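Local coordinates for heme-binding protein A / AI-2 binding protein A (Helicobacter pylori SS1, PDB 6OFQ) that probably captures peptides in the periplasm for import by an ABC transporter, and binds the peptide STSA, at residues F373-F378 and H421-A426; A293-L298 and Q333-P338. One frame throughout, in Å; residues are numbered along the deposited sequence. Where two conformers were deposited one is given.

Interaction 1: F373-F378 and H421-A426; sequences FKTTIF and HEMAFA
I377 and M423 lie side by side where strand 373-378 runs parallel to strand 423-426. F378 N donates a 2.9 Å bond to M423 O, M423 N reaches T376 O at 3.3 Å, and the last bond, F425 N to F378 O, is weak. Packing is close on both faces here. On one, M423 folds back at its thioether (chi3 -53°), which brings CE within 4.0 Å of I377 CB; the same methyl touches T375 CG2, while I377 CD1 meets the F425 ring. On the other, H421 CB sits over the face of the F378 ring, 3.8 Å above its plane and offset toward the rim, a CH-pi contact. The pair belongs to two successive beta-alpha-beta units of a type II periplasmic binding protein: helix 386-396 (I391, L395) covers the I377/M423 face and helix 409-417 the F378/A424 face. The opposite end, before these two strands pair with each other, is looser and wetter. T375 OG1, anti to its backbone N, donates to E422 OE1 at 2.7 Å from above the carboxylate plane. One water joins that OE1 to K374 O; another links E422 OE2 with T376 OG1, so each carboxylate oxygen has a water partner.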
loop_
_atom_site.group_PDB
_atom_site.type_symbol
_atom_site.label_atom_id
_atom_site.label_comp_id
_atom_site.label_asym_id
_atom_site.label_seq_id
_atom_site.Cartn_x
_atom_site.Cartn_y
_atom_site.Cartn_z
ATOM N N PHE A 373 -11.336 -15.792 27.601
ATOM C CA PHE A 373 -11.576 -16.677 26.504
ATOM C C PHE A 373 -10.259 -17.025 25.801
ATOM O O PHE A 373 -9.275 -16.335 26.068
ATOM C CB PHE A 373 -12.674 -16.212 25.532
ATOM C CG PHE A 373 -12.402 -14.867 24.895
ATOM C CD1 PHE A 373 -11.670 -14.782 23.730
ATOM C CD2 PHE A 373 -12.894 -13.713 25.460
ATOM C CE1 PHE A 373 -11.425 -13.514 23.181
ATOM C CE2 PHE A 373 -12.661 -12.440 24.904
ATOM C CZ PHE A 373 -11.923 -12.346 23.747
ATOM N N LYS A 374 -10.304 -17.973 24.884
ATOM C CA LYS A 374 -9.154 -18.296 24.059
ATOM C C LYS A 374 -9.332 -17.711 22.650
ATOM O O LYS A 374 -10.424 -17.721 22.095
ATOM C CB LYS A 374 -8.961 -19.812 23.976
ATOM C CG LYS A 374 -8.711 -20.384 25.366
ATOM C CD LYS A 374 -8.450 -21.886 25.436
ATOM C CE LYS A 374 -7.962 -22.114 26.868
ATOM N NZ LYS A 374 -7.873 -23.516 27.364
ATOM N N THR A 375 -8.218 -17.255 22.082
ATOM C CA THR A 375 -8.202 -16.714 20.723
ATOM C C THR A 375 -6.834 -16.880 20.078
ATOM O O THR A 375 -5.940 -17.482 20.717
ATOM C CB THR A 375 -8.675 -15.259 20.767
ATOM O OG1 THR A 375 -8.925 -14.803 19.433
ATOM C CG2 THR A 375 -7.653 -14.344 21.393
ATOM N N THR A 376 -6.671 -16.379 18.855
ATOM C CA THR A 376 -5.472 -16.583 18.085
ATOM C C THR A 376 -5.122 -15.232 17.490
ATOM O O THR A 376 -6.022 -14.422 17.207
ATOM C CB THR A 376 -5.722 -17.602 16.987
ATOM O OG1 THR A 376 -5.951 -18.879 17.605
ATOM C CG2 THR A 376 -4.557 -17.775 16.072
ATOM N N ILE A 377 -3.846 -14.927 17.406
ATOM C CA ILE A 377 -3.362 -13.765 16.662
ATOM C C ILE A 377 -2.503 -14.286 15.543
ATOM O O ILE A 377 -1.648 -15.162 15.719
ATOM C CB ILE A 377 -2.599 -12.781 17.551
ATOM C CG1 ILE A 377 -2.298 -11.478 16.782
ATOM C CG2 ILE A 377 -1.305 -13.318 18.127
ATOM C CD1 ILE A 377 -1.830 -10.371 17.686
ATOM N N PHE A 378 -2.649 -13.719 14.351
ATOM C CA PHE A 378 -1.765 -13.992 13.236
ATOM C C PHE A 378 -0.692 -12.924 13.209
ATOM O O PHE A 378 -1.026 -11.740 13.433
ATOM C CB PHE A 378 -2.478 -13.890 11.873
ATOM C CG PHE A 378 -3.347 -15.041 11.477
ATOM C CD1 PHE A 378 -3.727 -15.995 12.384
ATOM C CD2 PHE A 378 -3.852 -15.144 10.198
ATOM C CE1 PHE A 378 -4.497 -17.096 12.031
ATOM C CE2 PHE A 378 -4.585 -16.253 9.841
ATOM C CZ PHE A 378 -4.961 -17.189 10.751
ATOM N N HIS A 421 -8.356 -15.078 10.126
ATOM C CA HIS A 421 -7.881 -14.666 11.441
ATOM C C HIS A 421 -9.041 -14.305 12.353
ATOM O O HIS A 421 -10.143 -13.954 11.914
ATOM C CB HIS A 421 -7.028 -13.405 11.286
ATOM C CG HIS A 421 -7.695 -12.282 10.577
ATOM N ND1 HIS A 421 -7.998 -12.372 9.236
ATOM C CD2 HIS A 421 -8.215 -11.108 11.024
ATOM C CE1 HIS A 421 -8.649 -11.287 8.874
ATOM N NE2 HIS A 421 -8.772 -10.501 9.915
ATOM N N GLU A 422 -8.697 -14.240 13.638
ATOM C CA GLU A 422 -9.520 -13.627 14.696
ATOM C C GLU A 422 -8.929 -12.256 14.957
ATOM O O GLU A 422 -9.619 -11.243 14.884
ATOM C CB GLU A 422 -9.583 -14.509 15.952
ATOM C CG GLU A 422 -10.301 -15.842 15.768
ATOM C CD GLU A 422 -10.243 -16.591 17.077
ATOM O OE1 GLU A 422 -10.843 -16.238 18.111
ATOM O OE2 GLU A 422 -9.520 -17.579 17.054
ATOM N N MET A 423 -7.687 -12.217 15.407
ATOM C CA MET A 423 -6.874 -11.001 15.482
ATOM C C MET A 423 -5.673 -11.123 14.525
ATOM O O MET A 423 -5.138 -12.227 14.300
ATOM C CB MET A 423 -6.363 -10.818 16.906
ATOM C CG MET A 423 -7.457 -10.897 17.951
ATOM S SD MET A 423 -6.954 -10.393 19.602
ATOM C CE MET A 423 -5.536 -11.407 19.812
ATOM N N ALA A 424 -5.204 -10.002 13.984
ATOM C CA ALA A 424 -4.032 -10.059 13.108
ATOM C C ALA A 424 -3.419 -8.652 13.076
ATOM O O ALA A 424 -4.162 -7.670 13.136
ATOM C CB ALA A 424 -4.475 -10.457 11.712
ATOM N N PHE A 425 -2.114 -8.577 12.974
ATOM C CA PHE A 425 -1.501 -7.279 12.674
ATOM C C PHE A 425 -1.865 -6.810 11.267
ATOM O O PHE A 425 -1.950 -7.625 10.344
ATOM C CB PHE A 425 0.013 -7.367 12.839
ATOM C CG PHE A 425 0.485 -7.524 14.253
ATOM C CD1 PHE A 425 0.479 -6.497 15.147
ATOM C CD2 PHE A 425 0.830 -8.744 14.728
ATOM C CE1 PHE A 425 0.963 -6.622 16.434
ATOM C CE2 PHE A 425 1.281 -8.916 16.019
ATOM C CZ PHE A 425 1.308 -7.864 16.874
ATOM N N ALA A 426 -2.059 -5.495 11.149
ATOM C CA ALA A 426 -2.405 -4.939 9.860
ATOM C C ALA A 426 -1.610 -3.649 9.739
ATOM O O ALA A 426 -1.283 -2.989 10.738
ATOM C CB ALA A 426 -3.883 -4.581 9.844
HETATM O O HOH W 1 -11.606 -18.182 19.793
HETATM O O HOH W 2 -8.461 -19.296 18.600
#

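Interaction 2: A293-L298 and Q333-P338; sequences ASWLSL and QKMVNP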
loop_
_atom_site.group_PDB
_atom_site.type_symbol
_atom_site.label_atom_id
_atom_site.label_comp_id
_atom_site.label_asym_id
_atom_site.label_seq_id
_atom_site.Cartn_x
_atom_site.Cartn_y
_atom_site.Cartn_z
ATOM N N ALA A 293 0.201 3.626 8.981
ATOM C CA ALA A 293 -0.525 3.269 10.184
ATOM C C ALA A 293 -0.388 1.763 10.399
ATOM O O ALA A 293 -0.313 1.001 9.425
ATOM C CB ALA A 293 -1.993 3.658 10.127
ATOM N N SER A 294 -0.294 1.343 11.660
ATOM C CA SER A 294 -0.169 -0.070 12.068
ATOM C C SER A 294 -1.136 -0.314 13.214
ATOM O O SER A 294 -1.186 0.443 14.164
ATOM C CB SER A 294 1.294 -0.305 12.524
ATOM O OG SER A 294 1.459 -1.667 12.877
ATOM N N TRP A 295 -1.853 -1.443 13.141
ATOM C CA TRP A 295 -2.972 -1.685 14.097
ATOM C C TRP A 295 -3.212 -3.178 14.238
ATOM O O TRP A 295 -2.564 -3.972 13.563
ATOM C CB TRP A 295 -4.252 -0.915 13.728
ATOM C CG TRP A 295 -4.914 -1.340 12.458
ATOM C CD1 TRP A 295 -5.879 -2.276 12.320
ATOM C CD2 TRP A 295 -4.601 -0.902 11.139
ATOM N NE1 TRP A 295 -6.244 -2.406 11.001
ATOM C CE2 TRP A 295 -5.480 -1.563 10.243
ATOM C CE3 TRP A 295 -3.713 0.026 10.610
ATOM C CZ2 TRP A 295 -5.450 -1.346 8.873
ATOM C CZ3 TRP A 295 -3.683 0.235 9.270
ATOM C CH2 TRP A 295 -4.527 -0.465 8.409
ATOM N N LEU A 296 -4.102 -3.522 15.131
ATOM C CA LEU A 296 -4.519 -4.892 15.262
ATOM C C LEU A 296 -5.922 -5.001 14.670
ATOM O O LEU A 296 -6.847 -4.323 15.162
ATOM C CB LEU A 296 -4.414 -5.272 16.725
ATOM C CG LEU A 296 -4.727 -6.716 17.102
ATOM C CD1 LEU A 296 -3.657 -7.685 16.599
ATOM C CD2 LEU A 296 -4.851 -6.855 18.614
ATOM N N SER A 297 -6.122 -5.784 13.617
ATOM C CA SER A 297 -7.452 -6.133 13.108
ATOM C C SER A 297 -8.139 -7.043 14.133
ATOM O O SER A 297 -7.448 -7.909 14.692
ATOM C CB SER A 297 -7.402 -6.948 11.791
ATOM O OG SER A 297 -6.867 -6.182 10.717
ATOM N N LEU A 298 -9.424 -6.795 14.378
ATOM C CA LEU A 298 -10.283 -7.667 15.185
ATOM C C LEU A 298 -11.413 -8.052 14.252
ATOM O O LEU A 298 -12.084 -7.205 13.667
ATOM C CB LEU A 298 -10.867 -6.897 16.361
ATOM C CG LEU A 298 -9.872 -6.285 17.349
ATOM C CD1 LEU A 298 -10.515 -5.444 18.412
ATOM C CD2 LEU A 298 -8.972 -7.365 17.964
ATOM N N GLN A 333 4.541 7.330 16.553
ATOM C CA GLN A 333 3.569 8.111 17.315
ATOM C C GLN A 333 2.374 7.243 17.663
ATOM O O GLN A 333 1.970 6.405 16.836
ATOM C CB GLN A 333 3.156 9.362 16.494
ATOM C CG GLN A 333 2.096 10.227 17.150
ATOM C CD GLN A 333 1.798 11.578 16.483
ATOM O OE1 GLN A 333 2.593 12.048 15.673
ATOM N NE2 GLN A 333 0.701 12.239 16.892
ATOM N N LYS A 334 1.754 7.401 18.819
ATOM C CA LYS A 334 0.580 6.637 19.198
ATOM C C LYS A 334 -0.551 6.856 18.192
ATOM O O LYS A 334 -0.873 8.007 17.863
ATOM C CB LYS A 334 0.132 7.089 20.590
ATOM C CG LYS A 334 -1.172 6.489 21.089
ATOM C CD LYS A 334 -1.501 6.709 22.564
ATOM C CE LYS A 334 -0.839 7.872 23.258
ATOM N NZ LYS A 334 -1.016 7.678 24.722
ATOM N N MET A 335 -1.139 5.760 17.706
ATOM C CA MET A 335 -2.253 5.859 16.777
ATOM C C MET A 335 -3.553 6.130 17.539
ATOM O O MET A 335 -3.825 5.555 18.608
ATOM C CB MET A 335 -2.319 4.587 15.950
ATOM C CG MET A 335 -3.422 4.534 14.904
ATOM S SD MET A 335 -3.305 2.964 14.007
ATOM C CE MET A 335 -4.709 3.089 12.902
ATOM N N VAL A 336 -4.346 7.052 16.969
ATOM C CA VAL A 336 -5.656 7.430 17.481
ATOM C C VAL A 336 -6.706 7.178 16.399
ATOM O O VAL A 336 -7.600 6.371 16.610
ATOM C CB VAL A 336 -5.658 8.901 17.911
ATOM C CG1 VAL A 336 -7.023 9.254 18.472
ATOM C CG2 VAL A 336 -4.590 9.109 19.006
ATOM N N ASN A 337 -6.624 7.820 15.250
ATOM C CA ASN A 337 -7.537 7.637 14.107
ATOM C C ASN A 337 -6.976 6.642 13.108
ATOM O O ASN A 337 -5.786 6.280 13.128
ATOM C CB ASN A 337 -7.809 8.988 13.423
ATOM C CG ASN A 337 -8.380 10.011 14.407
ATOM O OD1 ASN A 337 -9.434 9.710 15.000
ATOM N ND2 ASN A 337 -7.668 11.121 14.646
ATOM N N PRO A 338 -7.788 6.206 12.135
ATOM C CA PRO A 338 -7.298 5.170 11.206
ATOM C C PRO A 338 -6.187 5.586 10.278
ATOM O O PRO A 338 -5.551 4.713 9.712
ATOM C CB PRO A 338 -8.509 4.769 10.396
ATOM C CG PRO A 338 -9.654 5.116 11.315
ATOM C CD PRO A 338 -9.252 6.385 12.024
#
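M335 reaches across to A293, S294 and W295 with a fully extended side chain. CG stands anti to the backbone N (chi1 -179°), and the chain continues straight through SD to CE, bringing the thioether up to strand 293-298. SD comes 3.3 Å from S294 O, a close sulfur-to-carbonyl approach, and lies 4.0 Å from W295 CB. The terminal methyl then rests against two apolar neighbours, with M335 CE 3.9 Å from A293 CB and 4.0 Å from W295 CE3. It meets the indole obliquely, and the two side chains cross at a slant. W295 has CG between the backbone N and the carbonyl carbon (chi1 66°), which brings CG within 4.5 Å of M335 CE; Y497 packs edge-to-face against its ring system, while W443 meets it at about 45°. Strand 292-298 belongs to the mixed sheet of this type II periplasmic binding protein, with strands 423-429 and 497-510 as antiparallel neighbours. Residues 335-338 have by then left strand 332-334, itself a partner of 497-510, and run on as loop, so the segments do not pair as strands, and every contact involves at least one side chain. Y497, P499 and Y502 of strand 497-510 also touch M335. Further along the loop the backbone makes its own approach: P338 O lies 3.7 Å from A293 CB, and the proline ring packs against L439 and W443 of helix 436-443. Between these two points the hydroxyl of Y502 is hydrogen-bonded to V336 N and N337 O.

How the interactions relate
Interactions 1 and 2 are joined directly, because strand 423-429 of the first lies next to strand 292-298 of the second in the same sheet. Their centres are 15 Å apart. Probable backbone hydrogen bonds bridge them: S297 N is 2.8 Å from A424 O, and A426 N is 2.9 Å from W295 O. Side chains add to the seam, with A426 CB 3.5 Å from S297 OG. Sheet order therefore runs from 373-378 through 423-426 to 293-298, parallel across interaction 1 and antiparallel across this junction, before the methionine of interaction 2 carries the packing on to the loop after strand 332-334.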